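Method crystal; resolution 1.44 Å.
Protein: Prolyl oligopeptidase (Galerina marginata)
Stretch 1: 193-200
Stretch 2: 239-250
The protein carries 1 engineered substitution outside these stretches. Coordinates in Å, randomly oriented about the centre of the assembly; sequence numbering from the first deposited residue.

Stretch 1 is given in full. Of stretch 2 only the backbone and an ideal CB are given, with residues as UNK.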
# COMPACT_ATOMS: atom_id res chain seq x y z
N ARG A 193 5.48 29.77 3.50
CA ARG A 193 4.45 29.13 4.27
C ARG A 193 4.07 29.97 5.49
O ARG A 193 4.80 30.85 5.93
CB ARG A 193 4.91 27.76 4.75
CG ARG A 193 6.08 27.80 5.73
CD ARG A 193 6.33 26.42 6.33
NE ARG A 193 7.50 26.33 7.22
CZ ARG A 193 7.49 26.54 8.53
NH1 ARG A 193 6.38 26.91 9.18
NH2 ARG A 193 8.62 26.36 9.21
N LEU A 194 2.92 29.67 6.07
CA LEU A 194 2.55 30.19 7.38
C LEU A 194 3.40 29.59 8.48
O LEU A 194 4.06 28.58 8.29
CB LEU A 194 1.09 29.81 7.64
CG LEU A 194 0.05 30.25 6.66
CD1 LEU A 194 -1.34 29.84 7.17
CD2 LEU A 194 0.09 31.74 6.46
N SER A 195 3.40 30.22 9.69
CA SER A 195 4.22 29.67 10.76
C SER A 195 3.62 28.41 11.38
O SER A 195 4.30 27.76 12.19
CB SER A 195 4.45 30.71 11.86
OG SER A 195 3.19 31.06 12.36
N ASP A 196 2.39 28.05 10.99
CA ASP A 196 1.74 26.84 11.51
C ASP A 196 2.67 25.64 11.38
O ASP A 196 3.21 25.40 10.31
CB ASP A 196 0.50 26.53 10.68
CG ASP A 196 -0.55 27.64 10.71
OD1 ASP A 196 -0.19 28.84 10.69
OD2 ASP A 196 -1.77 27.31 10.69
N GLU A 197 2.81 24.86 12.44
CA GLU A 197 3.60 23.64 12.41
C GLU A 197 2.89 22.59 13.25
O GLU A 197 2.88 22.67 14.48
CB GLU A 197 5.02 23.91 12.92
CG GLU A 197 5.89 22.67 12.88
CD GLU A 197 7.35 22.98 13.15
OE1 GLU A 197 7.64 23.50 14.25
OE2 GLU A 197 8.19 22.77 12.23
N VAL A 198 2.28 21.63 12.60
CA VAL A 198 1.41 20.67 13.26
C VAL A 198 2.17 19.34 13.36
O VAL A 198 2.22 18.56 12.40
CB VAL A 198 0.08 20.55 12.51
CG1 VAL A 198 -0.80 19.53 13.13
CG2 VAL A 198 -0.61 21.90 12.46
N LYS A 199 2.79 19.09 14.49
CA LYS A 199 3.68 17.95 14.70
C LYS A 199 2.91 16.72 15.16
O LYS A 199 1.74 16.77 15.58
CB LYS A 199 4.73 18.31 15.75
CG LYS A 199 5.71 19.39 15.22
CD LYS A 199 6.77 19.77 16.25
CE LYS A 199 7.68 18.59 16.61
NZ LYS A 199 8.59 18.10 15.54
N TRP A 200 3.59 15.58 15.06
CA TRP A 200 3.17 14.31 15.66
C TRP A 200 2.04 13.64 14.89
O TRP A 200 1.33 12.81 15.41
CB TRP A 200 2.83 14.47 17.16
CG TRP A 200 3.94 15.15 17.90
CD1 TRP A 200 3.93 16.42 18.40
CD2 TRP A 200 5.23 14.63 18.16
NE1 TRP A 200 5.14 16.71 18.96
CE2 TRP A 200 5.96 15.63 18.82
CE3 TRP A 200 5.84 13.40 17.91
CZ2 TRP A 200 7.28 15.43 19.26
CZ3 TRP A 200 7.15 13.22 18.31
CH2 TRP A 200 7.85 14.24 19.00
N UNK A 239 -8.12 19.07 15.76
CA UNK A 239 -8.47 20.10 14.79
C UNK A 239 -7.50 21.26 14.89
O UNK A 239 -7.27 21.78 15.99
CB UNK A 239 -9.91 20.58 15.00
N UNK A 240 -6.92 21.63 13.76
CA UNK A 240 -6.01 22.76 13.64
C UNK A 240 -6.66 23.89 12.86
O UNK A 240 -7.10 23.68 11.72
CB UNK A 240 -4.71 22.33 12.97
N UNK A 241 -6.73 25.09 13.47
CA UNK A 241 -7.21 26.28 12.80
C UNK A 241 -6.06 26.94 12.05
O UNK A 241 -4.98 27.17 12.61
CB UNK A 241 -7.84 27.25 13.80
N UNK A 242 -6.28 27.24 10.77
CA UNK A 242 -5.24 27.89 9.97
C UNK A 242 -4.86 29.21 10.60
O UNK A 242 -5.73 30.00 11.01
CB UNK A 242 -5.71 28.10 8.53
N UNK A 243 -3.55 29.48 10.64
CA UNK A 243 -3.04 30.73 11.18
C UNK A 243 -2.82 30.73 12.66
O UNK A 243 -2.76 31.82 13.27
CB UNK A 243 -4.00 31.87 10.83
N UNK A 244 -2.73 29.55 13.27
CA UNK A 244 -2.47 29.41 14.70
C UNK A 244 -1.34 28.41 14.87
O UNK A 244 -1.00 27.67 13.95
CB UNK A 244 -3.72 28.97 15.46
N UNK A 245 -0.77 28.41 16.07
CA UNK A 245 0.18 27.38 16.47
C UNK A 245 -0.58 26.17 17.03
O UNK A 245 -1.75 26.24 17.42
CB UNK A 245 1.17 27.93 17.50
N UNK A 246 0.12 25.04 17.09
CA UNK A 246 -0.50 23.79 17.51
C UNK A 246 -0.99 23.82 18.95
O UNK A 246 -1.87 23.03 19.30
CB UNK A 246 0.49 22.64 17.33
N UNK A 247 -0.44 24.73 19.77
CA UNK A 247 -0.92 24.88 21.14
C UNK A 247 -2.42 25.19 21.20
O UNK A 247 -3.10 24.80 22.15
CB UNK A 247 -0.13 25.99 21.85
N UNK A 248 -2.97 25.81 20.16
CA UNK A 248 -4.39 26.12 20.11
C UNK A 248 -5.27 25.00 19.55
O UNK A 248 -6.50 25.09 19.62
CB UNK A 248 -4.59 27.38 19.27
N UNK A 249 -4.69 23.91 19.05
CA UNK A 249 -5.48 22.86 18.43
C UNK A 249 -6.44 22.21 19.44
O UNK A 249 -6.11 22.03 20.61
CB UNK A 249 -4.56 21.80 17.82
N UNK A 250 -7.60 21.83 18.94
CA UNK A 250 -8.68 21.24 19.72
C UNK A 250 -8.56 19.72 19.64
O UNK A 250 -8.35 19.18 18.54
CB UNK A 250 -10.05 21.71 19.22

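Position 239 has nothing of stretch 1 within 5.5 Å of its ideal CB, so this contact sets no rule; it is Tyr239, whose backbone pairs with that of position 250.

At position 240 CA-to-CB points toward stretch 1, and the ideal CB lies 4.1 Å from Val198 CG2, with the carboxylate of Asp196 farther along. A methyl group and an acid invite a side chain with a flat face and a donor at its tip: histidine, perhaps tryptophan, or a longer cation. The deposited His240 serves both. Its NE2 donates to Asp196 OD2 at 2.6 Å and 164°, near the ring plane, while Val198 CG2 sits over one face, 3.6 Å from the ring centroid and 9° off the normal.

Position 241 points away and tolerates most side chains; it is Lys241, extended and solvent-exposed.

At position 242 CA-to-CB runs sideways; the ideal CB of position 242 lies 4.6 Å from Asp196 OD2 and 4.9 Å from Leu194 CD1, which suits a modest aliphatic group better than an acid. Val242 fits, its CG1 3.5 Å from Leu194 CD1.

Position 243 has phi/psi of 87/19, where a CB would jam against the preceding carbonyl; that alone calls for glycine. Gly243 is the third residue of the type II turn that runs from Lys241 to position 244, and its N donates to Asp196 OD2 at 2.8 Å. One carboxylate oxygen thus receives both the imidazole and the turn.

Positions 244 and 245 point away, leaving small polar residues among several choices. Thr244 turns its hydroxyl back on its own stretch, OG1 donating to Lys241 O at 2.7 Å; Thr245 makes no side-chain contact with stretch 1.

Position 246 points toward the strand, its ideal CB 3.7 Å from Glu197 O and 5.1 Å from Lys199 N. Beyond lie both the N and the O of Lys199, so a side chain of adequate length offering an acceptor and a donor is wanted: glutamine best, with asparagine shorter in reach. Gln246 answers with its amide: Lys199 N donates to OE1 at 2.9 Å, and NE2 donates to Lys199 O at 2.9 Å, almost straight at 178°. A water extends the pairing, donating to Glu197 O and accepting from Gln246 N.

Positions 247 and 248 face no stretch 1 atom, so polar residues serve: Glu247 and Glu248.

Position 249 points toward stretch 1 but from a distance, and an acceptor could steady the histidine instead. Asp249 does so: His240 ND1 donates to its OD1 at 2.6 Å, leaving the imidazole held between two aspartates.

Position 250 is out of reach; Ile250 closes the pairing with Tyr239.

Stretch 2 239-250: YHKVGTTQEEDI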
# COMPACT_ATOMS: atom_id res chain seq x y z
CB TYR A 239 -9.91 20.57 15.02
CG TYR A 239 -10.33 21.69 14.15
CD1 TYR A 239 -10.72 21.53 12.82
CD2 TYR A 239 -10.34 22.97 14.70
CE1 TYR A 239 -11.12 22.68 12.08
CE2 TYR A 239 -10.69 24.06 13.98
CZ TYR A 239 -11.08 23.92 12.72
OH TYR A 239 -11.42 25.13 12.11
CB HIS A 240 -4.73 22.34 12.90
CG HIS A 240 -3.80 23.47 12.71
ND1 HIS A 240 -3.19 24.09 13.77
CD2 HIS A 240 -3.49 24.21 11.62
CE1 HIS A 240 -2.47 25.11 13.34
NE2 HIS A 240 -2.63 25.21 12.03
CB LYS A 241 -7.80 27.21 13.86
CG LYS A 241 -8.25 28.53 13.28
CD LYS A 241 -8.87 29.40 14.37
CE LYS A 241 -9.36 30.69 13.76
NZ LYS A 241 -9.62 31.71 14.83
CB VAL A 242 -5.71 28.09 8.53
CG1 VAL A 242 -4.70 28.88 7.74
CG2 VAL A 242 -5.93 26.77 7.87
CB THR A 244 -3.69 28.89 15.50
OG1 THR A 244 -4.02 27.53 15.09
CG2 THR A 244 -4.89 29.75 15.34
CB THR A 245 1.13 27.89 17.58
OG1 THR A 245 0.42 27.99 18.81
CG2 THR A 245 1.73 29.22 17.30
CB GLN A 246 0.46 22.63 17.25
CG GLN A 246 -0.15 21.24 17.42
CD GLN A 246 0.77 20.14 16.99
OE1 GLN A 246 2.01 20.27 17.00
NE2 GLN A 246 0.18 19.04 16.56
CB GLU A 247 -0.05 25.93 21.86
CG GLU A 247 1.42 25.43 22.14
CD GLU A 247 2.43 25.61 20.98
OE1 GLU A 247 3.38 26.42 21.13
OE2 GLU A 247 2.32 24.92 19.93
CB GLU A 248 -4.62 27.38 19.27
CG GLU A 248 -3.99 28.67 19.87
CD GLU A 248 -4.49 29.94 19.18
OE1 GLU A 248 -5.72 30.07 18.99
OE2 GLU A 248 -3.65 30.80 18.82
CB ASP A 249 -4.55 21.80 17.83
CG ASP A 249 -3.86 22.26 16.56
OD1 ASP A 249 -3.83 23.47 16.24
OD2 ASP A 249 -3.27 21.39 15.88
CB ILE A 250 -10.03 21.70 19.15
CG1 ILE A 250 -10.19 23.20 19.39
CG2 ILE A 250 -11.18 20.92 19.78
CD1 ILE A 250 -11.34 23.82 18.62
O HOH W 1 2.58 25.22 15.56
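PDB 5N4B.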